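Local coordinates for ribonuclease H (Uncultured organism, PDB 3U3G), which probably cleaves the RNA strand of RNA/DNA hybrids, as a type 1 ribonuclease H, at residues 46-57 against 95-106. Numbering follows the deposited sequence. Where two conformers were deposited one is given.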
loop_
_atom_site.group_PDB
_atom_site.type_symbol
_atom_site.label_atom_id
_atom_site.label_comp_id
_atom_site.label_asym_id
_atom_site.label_seq_id
_atom_site.Cartn_x
_atom_site.Cartn_y
_atom_site.Cartn_z
ATOM N N ASN A 46 6.601 2.161 -9.784
ATOM C CA ASN A 46 5.265 1.588 -9.839
ATOM C C ASN A 46 5.211 0.197 -9.208
ATOM O O ASN A 46 4.234 -0.147 -8.552
ATOM C CB ASN A 46 4.745 1.545 -11.273
ATOM C CG ASN A 46 4.194 2.877 -11.734
ATOM O OD1 ASN A 46 3.821 3.730 -10.922
ATOM N ND2 ASN A 46 4.063 3.033 -13.046
ATOM N N VAL A 47 6.274 -0.578 -9.401
ATOM C CA VAL A 47 6.387 -1.854 -8.713
ATOM C C VAL A 47 6.430 -1.676 -7.201
ATOM O O VAL A 47 5.675 -2.343 -6.487
ATOM C CB VAL A 47 7.550 -2.705 -9.220
ATOM C CG1 VAL A 47 7.831 -3.872 -8.260
ATOM C CG2 VAL A 47 7.233 -3.232 -10.619
ATOM N N ALA A 48 7.203 -0.698 -6.727
ATOM C CA ALA A 48 7.206 -0.374 -5.303
ATOM C C ALA A 48 5.836 0.005 -4.743
ATOM O O ALA A 48 5.478 -0.448 -3.665
ATOM C CB ALA A 48 8.265 0.691 -4.976
ATOM N N GLU A 49 5.057 0.804 -5.476
ATOM C CA GLU A 49 3.705 1.125 -5.030
ATOM C C GLU A 49 2.866 -0.139 -4.865
ATOM O O GLU A 49 2.069 -0.263 -3.926
ATOM C CB GLU A 49 3.004 2.067 -6.016
ATOM C CG GLU A 49 3.488 3.525 -5.997
ATOM C CD GLU A 49 2.594 4.464 -5.176
ATOM O OE1 GLU A 49 1.885 4.008 -4.247
ATOM O OE2 GLU A 49 2.638 5.686 -5.431
ATOM N N TYR A 50 2.981 -1.053 -5.829
ATOM C CA TYR A 50 2.214 -2.297 -5.764
ATOM C C TYR A 50 2.713 -3.198 -4.638
ATOM O O TYR A 50 1.907 -3.779 -3.911
ATOM C CB TYR A 50 2.294 -3.053 -7.091
ATOM C CG TYR A 50 1.260 -2.657 -8.130
ATOM C CD1 TYR A 50 0.981 -1.327 -8.407
ATOM C CD2 TYR A 50 0.614 -3.620 -8.894
ATOM C CE1 TYR A 50 0.043 -0.976 -9.370
ATOM C CE2 TYR A 50 -0.256 -3.271 -9.901
ATOM C CZ TYR A 50 -0.564 -1.950 -10.117
ATOM O OH TYR A 50 -1.516 -1.618 -11.070
ATOM N N GLU A 51 4.023 -3.220 -4.423
ATOM C CA GLU A 51 4.572 -4.001 -3.315
ATOM C C GLU A 51 4.099 -3.453 -1.970
ATOM O O GLU A 51 3.927 -4.209 -1.020
ATOM C CB GLU A 51 6.103 -4.036 -3.365
ATOM C CG GLU A 51 6.727 -4.842 -4.497
ATOM C CD GLU A 51 6.680 -6.351 -4.275
ATOM O OE1 GLU A 51 5.883 -6.845 -3.429
ATOM O OE2 GLU A 51 7.405 -7.053 -5.021
ATOM N N ALA A 52 3.918 -2.140 -1.861
ATOM C CA ALA A 52 3.442 -1.577 -0.611
ATOM C C ALA A 52 2.019 -2.027 -0.309
ATOM O O ALA A 52 1.691 -2.346 0.838
ATOM C CB ALA A 52 3.526 -0.054 -0.647
ATOM N N LEU A 53 1.180 -2.122 -1.346
ATOM C CA LEU A 53 -0.154 -2.697 -1.169
ATOM C C LEU A 53 -0.091 -4.171 -0.732
ATOM O O LEU A 53 -0.858 -4.591 0.140
ATOM C CB LEU A 53 -0.985 -2.570 -2.453
ATOM C CG LEU A 53 -1.423 -1.175 -2.877
ATOM C CD1 LEU A 53 -1.867 -1.198 -4.336
ATOM C CD2 LEU A 53 -2.560 -0.724 -1.976
ATOM N N ILE A 54 0.757 -4.958 -1.396
ATOM C CA ILE A 54 0.920 -6.357 -1.012
ATOM C C ILE A 54 1.343 -6.484 0.464
ATOM O O ILE A 54 0.786 -7.279 1.210
ATOM C CB ILE A 54 1.900 -7.059 -1.954
ATOM C CG1 ILE A 54 1.278 -7.134 -3.353
ATOM C CG2 ILE A 54 2.247 -8.446 -1.435
ATOM C CD1 ILE A 54 2.238 -7.581 -4.424
ATOM N N ARG A 55 2.251 -5.619 0.894
ATOM C CA ARG A 55 2.689 -5.597 2.280
ATOM C C ARG A 55 1.580 -5.167 3.228
ATOM O O ARG A 55 1.380 -5.800 4.261
ATOM C CB ARG A 55 3.914 -4.703 2.451
ATOM C CG ARG A 55 4.294 -4.404 3.902
ATOM C CD ARG A 55 4.694 -5.651 4.718
ATOM N NE ARG A 55 5.140 -5.290 6.078
ATOM C CZ ARG A 55 6.386 -4.949 6.379
ATOM N NH1 ARG A 55 6.677 -4.519 7.603
ATOM N NH2 ARG A 55 7.343 -5.055 5.466
ATOM N N ALA A 56 0.782 -4.172 2.837
ATOM C CA ALA A 56 -0.371 -3.812 3.672
ATOM C C ALA A 56 -1.353 -4.963 3.849
ATOM O O ALA A 56 -1.854 -5.200 4.952
ATOM C CB ALA A 56 -1.081 -2.576 3.125
ATOM N N LEU A 57 -1.615 -5.696 2.764
ATOM C CA LEU A 57 -2.487 -6.869 2.843
ATOM C C LEU A 57 -1.926 -7.989 3.725
ATOM O O LEU A 57 -2.694 -8.666 4.420
ATOM C CB LEU A 57 -2.804 -7.390 1.439
ATOM C CG LEU A 57 -3.649 -6.399 0.636
ATOM C CD1 LEU A 57 -3.648 -6.833 -0.827
ATOM C CD2 LEU A 57 -5.097 -6.358 1.152
ATOM N N THR A 95 4.913 -4.914 -16.632
ATOM C CA THR A 95 5.606 -5.299 -15.408
ATOM C C THR A 95 4.703 -5.295 -14.170
ATOM O O THR A 95 5.125 -5.692 -13.084
ATOM C CB THR A 95 6.861 -4.422 -15.138
ATOM O OG1 THR A 95 6.492 -3.036 -15.121
ATOM C CG2 THR A 95 7.911 -4.640 -16.220
ATOM N N LEU A 96 3.466 -4.826 -14.336
ATOM C CA LEU A 96 2.530 -4.731 -13.212
ATOM C C LEU A 96 1.439 -5.803 -13.225
ATOM O O LEU A 96 0.660 -5.917 -12.277
ATOM C CB LEU A 96 1.892 -3.342 -13.184
ATOM C CG LEU A 96 2.813 -2.161 -12.867
ATOM C CD1 LEU A 96 2.042 -0.853 -12.942
ATOM C CD2 LEU A 96 3.452 -2.344 -11.499
ATOM N N LYS A 97 1.294 -6.493 -14.346
ATOM C CA LYS A 97 0.111 -7.333 -14.570
ATOM C C LYS A 97 0.054 -8.552 -13.652
ATOM O O LYS A 97 -0.992 -8.851 -13.061
ATOM C CB LYS A 97 0.007 -7.732 -16.053
ATOM C CG LYS A 97 -0.393 -6.556 -16.955
ATOM C CD LYS A 97 -1.135 -7.003 -18.200
ATOM C CE LYS A 97 -1.343 -5.833 -19.147
ATOM N NZ LYS A 97 -1.734 -6.281 -20.514
ATOM N N GLU A 98 1.207 -9.122 -13.346
ATOM C CA GLU A 98 1.216 -10.255 -12.447
ATOM C C GLU A 98 0.923 -9.854 -11.003
ATOM O O GLU A 98 0.050 -10.446 -10.358
ATOM C CB GLU A 98 2.484 -11.100 -12.602
ATOM C CG GLU A 98 2.305 -12.231 -13.617
ATOM C CD GLU A 98 3.609 -12.835 -14.097
ATOM O OE1 GLU A 98 3.685 -13.197 -15.295
ATOM O OE2 GLU A 98 4.459 -13.141 -13.239
ATOM N N LYS A 99 1.506 -8.747 -10.551
ATOM C CA LYS A 99 1.214 -8.255 -9.216
ATOM C C LYS A 99 -0.224 -7.762 -9.079
ATOM O O LYS A 99 -0.864 -7.937 -8.039
ATOM C CB LYS A 99 2.219 -7.182 -8.794
ATOM C CG LYS A 99 3.589 -7.757 -8.444
ATOM C CD LYS A 99 4.679 -6.682 -8.449
ATOM C CE LYS A 99 6.075 -7.303 -8.566
ATOM N NZ LYS A 99 6.364 -8.260 -7.483
ATOM N N PHE A 100 -0.770 -7.209 -10.158
ATOM C CA PHE A 100 -2.146 -6.765 -10.123
ATOM C C PHE A 100 -3.090 -7.938 -9.846
ATOM O O PHE A 100 -3.999 -7.855 -9.016
ATOM C CB PHE A 100 -2.530 -6.113 -11.457
ATOM C CG PHE A 100 -3.917 -5.554 -11.470
ATOM C CD1 PHE A 100 -4.174 -4.318 -10.891
ATOM C CD2 PHE A 100 -4.989 -6.360 -11.801
ATOM C CE1 PHE A 100 -5.468 -3.844 -10.775
ATOM C CE2 PHE A 100 -6.290 -5.882 -11.688
ATOM C CZ PHE A 100 -6.522 -4.624 -11.169
ATOM N N ALA A 101 -2.886 -9.034 -10.579
ATOM C CA ALA A 101 -3.706 -10.233 -10.395
ATOM C C ALA A 101 -3.549 -10.834 -8.999
ATOM O O ALA A 101 -4.520 -11.245 -8.361
ATOM C CB ALA A 101 -3.357 -11.277 -11.461
ATOM N N LYS A 102 -2.320 -10.790 -8.502
ATOM C CA LYS A 102 -2.025 -11.314 -7.172
ATOM C C LYS A 102 -2.750 -10.504 -6.089
ATOM O O LYS A 102 -3.457 -11.072 -5.256
ATOM C CB LYS A 102 -0.519 -11.263 -6.950
ATOM C CG LYS A 102 -0.075 -11.613 -5.537
ATOM C CD LYS A 102 1.439 -11.688 -5.439
ATOM C CE LYS A 102 1.879 -11.772 -3.980
ATOM N NZ LYS A 102 3.367 -11.922 -3.866
ATOM N N ILE A 103 -2.684 -9.173 -6.196
ATOM C CA ILE A 103 -3.380 -8.294 -5.272
ATOM C C ILE A 103 -4.885 -8.509 -5.326
ATOM O O ILE A 103 -5.551 -8.608 -4.301
ATOM C CB ILE A 103 -3.070 -6.815 -5.571
ATOM C CG1 ILE A 103 -1.626 -6.494 -5.187
ATOM C CG2 ILE A 103 -4.058 -5.895 -4.861
ATOM C CD1 ILE A 103 -1.070 -5.233 -5.813
ATOM N N ALA A 104 -5.424 -8.606 -6.532
ATOM C CA ALA A 104 -6.865 -8.779 -6.671
ATOM C C ALA A 104 -7.326 -10.061 -5.989
ATOM O O ALA A 104 -8.346 -10.081 -5.307
ATOM C CB ALA A 104 -7.257 -8.776 -8.139
ATOM N N HIS A 105 -6.545 -11.126 -6.118
ATOM C CA HIS A 105 -6.933 -12.381 -5.511
ATOM C C HIS A 105 -6.800 -12.333 -3.985
ATOM O O HIS A 105 -7.688 -12.779 -3.246
ATOM C CB HIS A 105 -6.106 -13.525 -6.095
ATOM C CG HIS A 105 -6.515 -14.873 -5.594
ATOM N ND1 HIS A 105 -7.514 -15.620 -6.181
ATOM C CD2 HIS A 105 -6.188 -15.516 -4.452
ATOM C CE1 HIS A 105 -7.719 -16.710 -5.462
ATOM N NE2 HIS A 105 -6.993 -16.625 -4.364
ATOM N N ILE A 106 -5.708 -11.764 -3.496
ATOM C CA ILE A 106 -5.524 -11.625 -2.059
ATOM C C ILE A 106 -6.632 -10.789 -1.438
ATOM O O ILE A 106 -7.144 -11.129 -0.380
ATOM C CB ILE A 106 -4.165 -10.991 -1.756
ATOM C CG1 ILE A 106 -3.035 -11.952 -2.137
ATOM C CG2 ILE A 106 -4.050 -10.647 -0.265
ATOM C CD1 ILE A 106 -1.662 -11.301 -2.143
#
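Segments 46-57 and 95-106 of two nearly parallel helices of the RNase H fold pack at 10° with their axes 10.2 Å apart, and Tyr50, Lys99 and Ile103 interlock across them as knobs into holes. Tyr50 lies among Leu96, Lys99, Phe100 and Ile103. One face of its ring takes a CH-pi contact from Leu96 CD2, which stands 3.9 Å from the centroid and almost on the ring normal. Lys99 CB and Phe100 CB meet the ring at its edge, and the Tyr50 OH reaches past Phe100, 3.8 Å from its CD1, to hydrogen-bond Gln84. An alanine in place of Tyr50 would probably leave Leu96 CD2 without the ring it rests on and Gln84 without this partner. Lys99 runs extended past Val47, then bends at its last torsion (chi4 -58°), which turns NZ to Glu51 OE2 for a 2.9 Å salt bridge; the ammonium comes from well above the carboxylate plane. One turn on, Ile103 enters among Tyr50, Leu53, Ile54 and Leu57, its CD1 lying against Tyr50 CD2 and its CG1 only 3.5 Å from Ile54 CG1, a tight fit. Leu57 CD1 closes this end against Ile106 CG2 at 3.9 Å. Helix 79-85 adjoins the seam, Met85 touching Tyr50, Leu53 and Ile103, while Ala52 and Ala56 seat helix 45-60 on strand 17-26 of the central sheet.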